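Long-range contact in sensor-type histidine kinase PrrB (Mycobacterium tuberculosis, PDB 1YSR), which probably acts as the sensor kinase of the PrrB/PrrA two-component system, transferring phosphate from ATP to a protein histidine, the chain here being its C-terminal ATP-binding domain: residues D4-A17 and T37-V51. Numbering follows the deposited sequence. Where two conformers were deposited one is given.
Sequences DHVPVDITDLLDRA and TCIIVGLPAGLRLAV
Strands 6-9 and 39-42 pair antiparallel: Val6 with Gly42 and Val8 with Ile40 are hydrogen-bonded pairs, each closed by two N-H···O=C bonds, while Ile10 N extends the series to Cys38 O (2.8 Å) at the start of helix 10-17. The end of that series is also tied through Thr11. Thr11 OG1 lies anti to its own carbonyl carbon (chi1 -53°), where it accepts from Cys38 N at 2.9 Å and also bonds to Pro36 O. On the Pro7 and Asp9 face, Ile39 CD1 packs 3.6 Å from Asp9 CB, and a water links Asp9 OD2 to Thr37 OG1. Asp9 N-caps the helix as well: Asp12 N reaches OD1 from above the carboxylate plane, 67° out of it. Each strand leads into a helix, and segments 10-17 and 44-51 of these helices run side by side at 47° over the sheet of the Bergerat-type ATP-binding fold shared by histidine kinases, gyrase B and Hsp90. On the face of Val8 and Ile40, Ile10 CD1 meets Ile40 CG1 and, at about a right angle, Leu47 CD1 (3.8 Å to each), with Ile80 and Val78 of the central sheet beneath. Between the helices Leu13 is a knob in the hole formed by Pro44, Leu47, Arg48 and Val51, its CD1 3.8 Å from Leu47 CB. One turn beyond Leu13, Ala17 CA stands 3.6 Å above the centre of the Arg48 guanidinium; Asp52 and Asp20, in salt bridges with Arg48, probably ease the repulsion between its charge and that of nearby Arg16.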
ATOM      1  N   ASP A   4       0.890  13.519   2.490  1.00 55.92           N
ATOM      2  CA  ASP A   4       0.020  12.326   2.567  1.00 52.70           C
ATOM      3  C   ASP A   4       0.872  11.033   2.466  1.00 48.12           C
ATOM      4  O   ASP A   4       0.364   9.923   2.170  1.00 48.54           O
ATOM      5  CB  ASP A   4      -1.029  12.345   1.445  1.00 53.26           C
ATOM      6  CG  ASP A   4      -2.480  12.266   1.982  1.00 60.06           C
ATOM      7  OD1 ASP A   4      -3.204  11.290   1.645  1.00 69.14           O
ATOM      8  OD2 ASP A   4      -2.899  13.177   2.746  1.00 65.78           O
ATOM      9  N   HIS A   5       2.168  11.168   2.696  1.00 42.98           N
ATOM     10  CA  HIS A   5       3.061  10.010   2.605  1.00 39.18           C
ATOM     11  C   HIS A   5       2.978   9.214   3.890  1.00 37.58           C
ATOM     12  O   HIS A   5       2.969   9.769   4.991  1.00 35.51           O
ATOM     13  CB  HIS A   5       4.502  10.429   2.341  1.00 39.52           C
ATOM     14  CG  HIS A   5       4.757  10.918   0.941  1.00 38.57           C
ATOM     15  ND1 HIS A   5       5.983  10.792   0.322  1.00 43.54           N
ATOM     16  CD2 HIS A   5       3.941  11.510   0.035  1.00 47.73           C
ATOM     17  CE1 HIS A   5       5.907  11.274  -0.906  1.00 45.45           C
ATOM     18  NE2 HIS A   5       4.684  11.731  -1.101  1.00 51.30           N
ATOM     19  N   VAL A   6       2.948   7.899   3.757  1.00 34.29           N
ATOM     20  CA  VAL A   6       2.764   7.011   4.930  1.00 33.70           C
ATOM     21  C   VAL A   6       3.713   5.829   4.758  1.00 32.59           C
ATOM     22  O   VAL A   6       4.317   5.682   3.685  1.00 32.94           O
ATOM     23  CB  VAL A   6       1.346   6.470   5.015  1.00 33.75           C
ATOM     24  CG1 VAL A   6       0.339   7.657   5.165  1.00 36.35           C
ATOM     25  CG2 VAL A   6       1.001   5.616   3.797  1.00 34.27           C
ATOM     26  N   PRO A   7       3.865   5.003   5.803  1.00 32.29           N
ATOM     27  CA  PRO A   7       4.725   3.832   5.718  1.00 32.30           C
ATOM     28  C   PRO A   7       4.211   2.928   4.614  1.00 31.78           C
ATOM     29  O   PRO A   7       3.013   2.708   4.522  1.00 31.48           O
ATOM     30  CB  PRO A   7       4.531   3.166   7.109  1.00 32.92           C
ATOM     31  CG  PRO A   7       4.239   4.329   8.025  1.00 33.29           C
ATOM     32  CD  PRO A   7       3.237   5.090   7.144  1.00 33.20           C
ATOM     33  N   VAL A   8       5.103   2.438   3.765  1.00 31.17           N
ATOM     34  CA  VAL A   8       4.752   1.502   2.703  1.00 29.34           C
ATOM     35  C   VAL A   8       5.715   0.344   2.721  1.00 27.64           C
ATOM     36  O   VAL A   8       6.888   0.524   2.586  1.00 28.17           O
ATOM     37  CB  VAL A   8       4.851   2.153   1.300  1.00 28.79           C
ATOM     38  CG1 VAL A   8       4.309   1.175   0.311  1.00 33.37           C
ATOM     39  CG2 VAL A   8       4.001   3.424   1.214  1.00 27.97           C
ATOM     40  N   ASP A   9       5.196  -0.872   2.868  1.00 29.46           N
ATOM     41  CA  ASP A   9       6.043  -2.062   2.727  1.00 28.93           C
ATOM     42  C   ASP A   9       6.169  -2.345   1.247  1.00 28.20           C
ATOM     43  O   ASP A   9       5.237  -2.865   0.657  1.00 28.10           O
ATOM     44  CB  ASP A   9       5.389  -3.255   3.439  1.00 27.74           C
ATOM     45  CG  ASP A   9       6.216  -4.545   3.316  1.00 30.06           C
ATOM     46  OD1 ASP A   9       7.044  -4.693   2.380  1.00 36.66           O
ATOM     47  OD2 ASP A   9       5.958  -5.456   4.126  1.00 35.75           O
ATOM     48  N   ILE A  10       7.283  -1.924   0.663  1.00 28.56           N
ATOM     49  CA  ILE A  10       7.493  -2.010  -0.794  1.00 28.80           C
ATOM     50  C   ILE A  10       7.466  -3.452  -1.250  1.00 29.74           C
ATOM     51  O   ILE A  10       6.981  -3.829  -2.366  1.00 27.99           O
ATOM     52  CB  ILE A  10       8.907  -1.391  -1.173  1.00 28.45           C
ATOM     53  CG1 ILE A  10       8.896   0.123  -0.954  1.00 32.59           C
ATOM     54  CG2 ILE A  10       9.285  -1.727  -2.609  1.00 35.66           C
ATOM     55  CD1 ILE A  10       7.702   0.852  -1.684  1.00 32.62           C
ATOM     56  N   THR A  11       8.031  -4.299  -0.382  1.00 31.16           N
ATOM     57  CA  THR A  11       8.125  -5.707  -0.676  1.00 31.69           C
ATOM     58  C   THR A  11       6.750  -6.365  -0.787  1.00 32.10           C
ATOM     59  O   THR A  11       6.473  -7.094  -1.766  1.00 32.72           O
ATOM     60  CB  THR A  11       9.070  -6.376   0.371  1.00 31.05           C
ATOM     61  OG1 THR A  11      10.309  -5.646   0.391  1.00 38.39           O
ATOM     62  CG2 THR A  11       9.322  -7.804  -0.034  1.00 33.39           C
ATOM     63  N   ASP A  12       5.857  -6.091   0.161  1.00 30.85           N
ATOM     64  CA  ASP A  12       4.501  -6.602   0.114  1.00 32.60           C
ATOM     65  C   ASP A  12       3.750  -6.014  -1.072  1.00 30.34           C
ATOM     66  O   ASP A  12       2.955  -6.703  -1.709  1.00 30.48           O
ATOM     67  CB  ASP A  12       3.772  -6.239   1.439  1.00 33.86           C
ATOM     68  CG  ASP A  12       2.358  -6.808   1.526  1.00 40.25           C
ATOM     69  OD1 ASP A  12       2.191  -8.034   1.469  1.00 50.24           O
ATOM     70  OD2 ASP A  12       1.407  -6.019   1.620  1.00 50.24           O
ATOM     71  N   LEU A  13       3.962  -4.712  -1.345  1.00 27.36           N
ATOM     72  CA  LEU A  13       3.357  -4.063  -2.501  1.00 26.67           C
ATOM     73  C   LEU A  13       3.687  -4.848  -3.783  1.00 27.38           C
ATOM     74  O   LEU A  13       2.816  -5.111  -4.611  1.00 28.06           O
ATOM     75  CB  LEU A  13       3.876  -2.597  -2.596  1.00 23.98           C
ATOM     76  CG  LEU A  13       3.156  -1.701  -3.648  1.00 27.74           C
ATOM     77  CD1 LEU A  13       3.259  -0.238  -3.208  1.00 28.02           C
ATOM     78  CD2 LEU A  13       3.905  -1.818  -4.980  1.00 28.59           C
ATOM     79  N   LEU A  14       4.953  -5.152  -3.969  1.00 27.20           N
ATOM     80  CA  LEU A  14       5.381  -5.949  -5.146  1.00 29.08           C
ATOM     81  C   LEU A  14       4.702  -7.330  -5.188  1.00 28.78           C
ATOM     82  O   LEU A  14       4.305  -7.817  -6.253  1.00 27.60           O
ATOM     83  CB  LEU A  14       6.909  -6.062  -5.193  1.00 28.58           C
ATOM     84  CG  LEU A  14       7.688  -4.732  -5.415  1.00 30.10           C
ATOM     85  CD1 LEU A  14       9.232  -4.942  -5.386  1.00 28.14           C
ATOM     86  CD2 LEU A  14       7.297  -4.098  -6.739  1.00 25.73           C
ATOM     87  N   ASP A  15       4.654  -7.981  -4.031  1.00 30.80           N
ATOM     88  CA  ASP A  15       4.074  -9.341  -3.916  1.00 31.60           C
ATOM     89  C   ASP A  15       2.618  -9.255  -4.367  1.00 31.27           C
ATOM     90  O   ASP A  15       2.195 -10.052  -5.171  1.00 29.67           O
ATOM     91  CB  ASP A  15       4.201  -9.879  -2.500  1.00 33.33           C
ATOM     92  CG  ASP A  15       4.083 -11.421  -2.421  1.00 40.37           C
ATOM     93  OD1 ASP A  15       4.144 -12.120  -3.469  1.00 37.95           O
ATOM     94  OD2 ASP A  15       3.957 -11.898  -1.283  1.00 47.06           O
ATOM     95  N   ARG A  16       1.861  -8.265  -3.875  1.00 30.72           N
ATOM     96  CA  ARG A  16       0.464  -8.113  -4.298  1.00 31.89           C
ATOM     97  C   ARG A  16       0.358  -7.729  -5.734  1.00 31.52           C
ATOM     98  O   ARG A  16      -0.538  -8.180  -6.418  1.00 30.21           O
ATOM     99  CB  ARG A  16      -0.346  -7.075  -3.482  1.00 32.52           C
ATOM    100  CG  ARG A  16      -0.375  -7.288  -1.963  1.00 37.48           C
ATOM    101  CD  ARG A  16      -1.236  -6.167  -1.268  1.00 37.98           C
ATOM    102  NE  ARG A  16      -0.885  -4.775  -1.613  1.00 54.69           N
ATOM    103  CZ  ARG A  16      -0.062  -3.968  -0.921  1.00 57.67           C
ATOM    104  NH1 ARG A  16       0.557  -4.372   0.176  1.00 57.31           N
ATOM    105  NH2 ARG A  16       0.151  -2.727  -1.345  1.00 64.43           N
ATOM    106  N   ALA A  17       1.239  -6.831  -6.200  1.00 29.28           N
ATOM    107  CA  ALA A  17       1.175  -6.434  -7.583  1.00 27.42           C
ATOM    108  C   ALA A  17       1.330  -7.656  -8.492  1.00 26.44           C
ATOM    109  O   ALA A  17       0.676  -7.752  -9.531  1.00 27.16           O
ATOM    110  CB  ALA A  17       2.284  -5.416  -7.879  1.00 27.18           C
ATOM    111  N   THR A  37      12.278  -7.558   3.350  1.00 39.80           N
ATOM    112  CA  THR A  37      11.233  -6.570   3.572  1.00 38.99           C
ATOM    113  C   THR A  37      11.789  -5.173   3.646  1.00 40.68           C
ATOM    114  O   THR A  37      12.709  -4.896   4.449  1.00 43.14           O
ATOM    115  CB  THR A  37      10.387  -6.917   4.825  1.00 39.08           C
ATOM    116  OG1 THR A  37       9.610  -8.073   4.539  1.00 35.28           O
ATOM    117  CG2 THR A  37       9.443  -5.804   5.150  1.00 37.95           C
ATOM    118  N   CYS A  38      11.282  -4.288   2.777  1.00 39.05           N
ATOM    119  CA  CYS A  38      11.712  -2.905   2.791  1.00 37.35           C
ATOM    120  C   CYS A  38      10.577  -1.956   3.050  1.00 36.07           C
ATOM    121  O   CYS A  38       9.631  -1.886   2.272  1.00 36.47           O
ATOM    122  CB  CYS A  38      12.412  -2.484   1.501  1.00 37.15           C
ATOM    123  SG  CYS A  38      12.899  -0.732   1.545  1.00 42.76           S
ATOM    124  N   ILE A  39      10.694  -1.158   4.109  1.00 34.20           N
ATOM    125  CA  ILE A  39       9.668  -0.146   4.359  1.00 32.71           C
ATOM    126  C   ILE A  39      10.202   1.221   3.954  1.00 33.05           C
ATOM    127  O   ILE A  39      11.329   1.576   4.374  1.00 32.58           O
ATOM    128  CB  ILE A  39       9.246  -0.080   5.862  1.00 32.84           C
ATOM    129  CG1 ILE A  39       9.027  -1.505   6.452  1.00 32.10           C
ATOM    130  CG2 ILE A  39       7.989   0.784   6.011  1.00 33.80           C
ATOM    131  CD1 ILE A  39       7.881  -2.256   5.774  1.00 31.76           C
ATOM    132  N   ILE A  40       9.405   2.000   3.194  1.00 31.13           N
ATOM    133  CA  ILE A  40       9.737   3.414   2.946  1.00 32.29           C
ATOM    134  C   ILE A  40       8.546   4.236   3.335  1.00 32.19           C
ATOM    135  O   ILE A  40       7.499   3.679   3.779  1.00 32.94           O
ATOM    136  CB  ILE A  40      10.232   3.688   1.467  1.00 32.89           C
ATOM    137  CG1 ILE A  40       9.032   3.620   0.479  1.00 33.06           C
ATOM    138  CG2 ILE A  40      11.433   2.708   1.089  1.00 31.34           C
ATOM    139  CD1 ILE A  40       9.320   4.224  -0.907  1.00 35.36           C
ATOM    140  N   VAL A  41       8.694   5.552   3.283  1.00 30.66           N
ATOM    141  CA  VAL A  41       7.572   6.412   3.467  1.00 32.13           C
ATOM    142  C   VAL A  41       7.256   6.954   2.090  1.00 31.52           C
ATOM    143  O   VAL A  41       8.163   7.400   1.357  1.00 31.34           O
ATOM    144  CB  VAL A  41       7.917   7.537   4.477  1.00 34.21           C
ATOM    145  CG1 VAL A  41       6.872   8.644   4.452  1.00 34.90           C
ATOM    146  CG2 VAL A  41       8.013   6.897   5.910  1.00 33.59           C
ATOM    147  N   GLY A  42       6.000   6.859   1.708  1.00 31.31           N
ATOM    148  CA  GLY A  42       5.646   7.082   0.326  1.00 31.29           C
ATOM    149  C   GLY A  42       4.152   7.058   0.133  1.00 32.25           C
ATOM    150  O   GLY A  42       3.371   7.072   1.109  1.00 31.22           O
ATOM    151  N   LEU A  43       3.757   7.022  -1.144  1.00 31.39           N
ATOM    152  CA  LEU A  43       2.340   7.102  -1.487  1.00 30.81           C
ATOM    153  C   LEU A  43       1.987   5.738  -2.046  1.00 31.12           C
ATOM    154  O   LEU A  43       2.353   5.447  -3.200  1.00 28.83           O
ATOM    155  CB  LEU A  43       2.108   8.160  -2.580  1.00 31.72           C
ATOM    156  CG  LEU A  43       2.662   9.587  -2.306  1.00 38.14           C
ATOM    157  CD1 LEU A  43       3.056  10.412  -3.580  1.00 47.43           C
ATOM    158  CD2 LEU A  43       1.690  10.380  -1.411  1.00 35.71           C
ATOM    159  N   PRO A  44       1.277   4.897  -1.261  1.00 31.41           N
ATOM    160  CA  PRO A  44       1.091   3.540  -1.742  1.00 30.15           C
ATOM    161  C   PRO A  44       0.283   3.430  -3.044  1.00 29.79           C
ATOM    162  O   PRO A  44       0.594   2.542  -3.842  1.00 29.12           O
ATOM    163  CB  PRO A  44       0.410   2.799  -0.577  1.00 31.48           C
ATOM    164  CG  PRO A  44      -0.228   3.865   0.263  1.00 31.91           C
ATOM    165  CD  PRO A  44       0.618   5.140   0.056  1.00 32.84           C
ATOM    166  N   ALA A  45      -0.692   4.316  -3.283  1.00 26.53           N
ATOM    167  CA  ALA A  45      -1.451   4.212  -4.536  1.00 27.57           C
ATOM    168  C   ALA A  45      -0.524   4.559  -5.743  1.00 26.67           C
ATOM    169  O   ALA A  45      -0.526   3.874  -6.742  1.00 26.61           O
ATOM    170  CB  ALA A  45      -2.662   5.139  -4.537  1.00 27.85           C
ATOM    171  N   GLY A  46       0.313   5.568  -5.568  1.00 27.71           N
ATOM    172  CA  GLY A  46       1.188   6.037  -6.673  1.00 26.76           C
ATOM    173  C   GLY A  46       2.265   4.982  -6.922  1.00 27.71           C
ATOM    174  O   GLY A  46       2.571   4.680  -8.075  1.00 27.74           O
ATOM    175  N   LEU A  47       2.832   4.416  -5.841  1.00 27.18           N
ATOM    176  CA  LEU A  47       3.895   3.382  -6.054  1.00 27.82           C
ATOM    177  C   LEU A  47       3.320   2.152  -6.763  1.00 28.37           C
ATOM    178  O   LEU A  47       3.923   1.598  -7.712  1.00 27.09           O
ATOM    179  CB  LEU A  47       4.571   3.004  -4.747  1.00 28.22           C
ATOM    180  CG  LEU A  47       5.414   4.144  -4.194  1.00 29.50           C
ATOM    181  CD1 LEU A  47       5.761   3.868  -2.788  1.00 33.08           C
ATOM    182  CD2 LEU A  47       6.676   4.441  -5.078  1.00 31.72           C
ATOM    183  N   ARG A  48       2.152   1.739  -6.299  1.00 28.61           N
ATOM    184  CA  ARG A  48       1.500   0.581  -6.918  1.00 28.40           C
ATOM    185  C   ARG A  48       1.193   0.871  -8.364  1.00 28.90           C
ATOM    186  O   ARG A  48       1.360   0.018  -9.234  1.00 28.30           O
ATOM    187  CB  ARG A  48       0.242   0.181  -6.145  1.00 27.19           C
ATOM    188  CG  ARG A  48      -0.565  -0.980  -6.801  1.00 29.20           C
ATOM    189  CD  ARG A  48       0.246  -2.314  -6.955  1.00 33.45           C
ATOM    190  NE  ARG A  48      -0.629  -3.190  -7.729  1.00 28.55           N
ATOM    191  CZ  ARG A  48      -1.501  -4.033  -7.173  1.00 31.49           C
ATOM    192  NH1 ARG A  48      -2.328  -4.718  -7.937  1.00 33.67           N
ATOM    193  NH2 ARG A  48      -1.505  -4.202  -5.873  1.00 34.66           N
ATOM    194  N   LEU A  49       0.681   2.068  -8.649  1.00 28.16           N
ATOM    195  CA  LEU A  49       0.379   2.414 -10.025  1.00 27.39           C
ATOM    196  C   LEU A  49       1.628   2.370 -10.965  1.00 26.51           C
ATOM    197  O   LEU A  49       1.522   1.910 -12.147  1.00 25.99           O
ATOM    198  CB  LEU A  49      -0.214   3.814 -10.052  1.00 27.23           C
ATOM    199  CG  LEU A  49      -0.565   4.441 -11.404  1.00 28.69           C
ATOM    200  CD1 LEU A  49      -1.647   3.697 -12.085  1.00 35.89           C
ATOM    201  CD2 LEU A  49      -0.925   5.932 -11.138  1.00 30.21           C
ATOM    202  N   ALA A  50       2.753   2.868 -10.458  1.00 25.36           N
ATOM    203  CA  ALA A  50       4.049   2.876 -11.203  1.00 24.18           C
ATOM    204  C   ALA A  50       4.383   1.419 -11.570  1.00 24.27           C
ATOM    205  O   ALA A  50       4.723   1.104 -12.746  1.00 26.02           O
ATOM    206  CB  ALA A  50       5.126   3.501 -10.349  1.00 26.81           C
ATOM    207  N   VAL A  51       4.280   0.544 -10.582  1.00 26.50           N
ATOM    208  CA  VAL A  51       4.556  -0.904 -10.796  1.00 26.26           C
ATOM    209  C   VAL A  51       3.584  -1.511 -11.781  1.00 27.76           C
ATOM    210  O   VAL A  51       3.975  -2.234 -12.692  1.00 26.37           O
ATOM    211  CB  VAL A  51       4.606  -1.663  -9.454  1.00 28.04           C
ATOM    212  CG1 VAL A  51       4.765  -3.137  -9.706  1.00 29.10           C
ATOM    213  CG2 VAL A  51       5.798  -1.170  -8.599  1.00 26.20           C
TER
HETATM  214  O   HOH W   1       7.089  -7.883   3.577  1.00 40.06           O
HETATM  215  O   HOH W   2      -0.569  -5.549 -10.496  1.00 41.69           O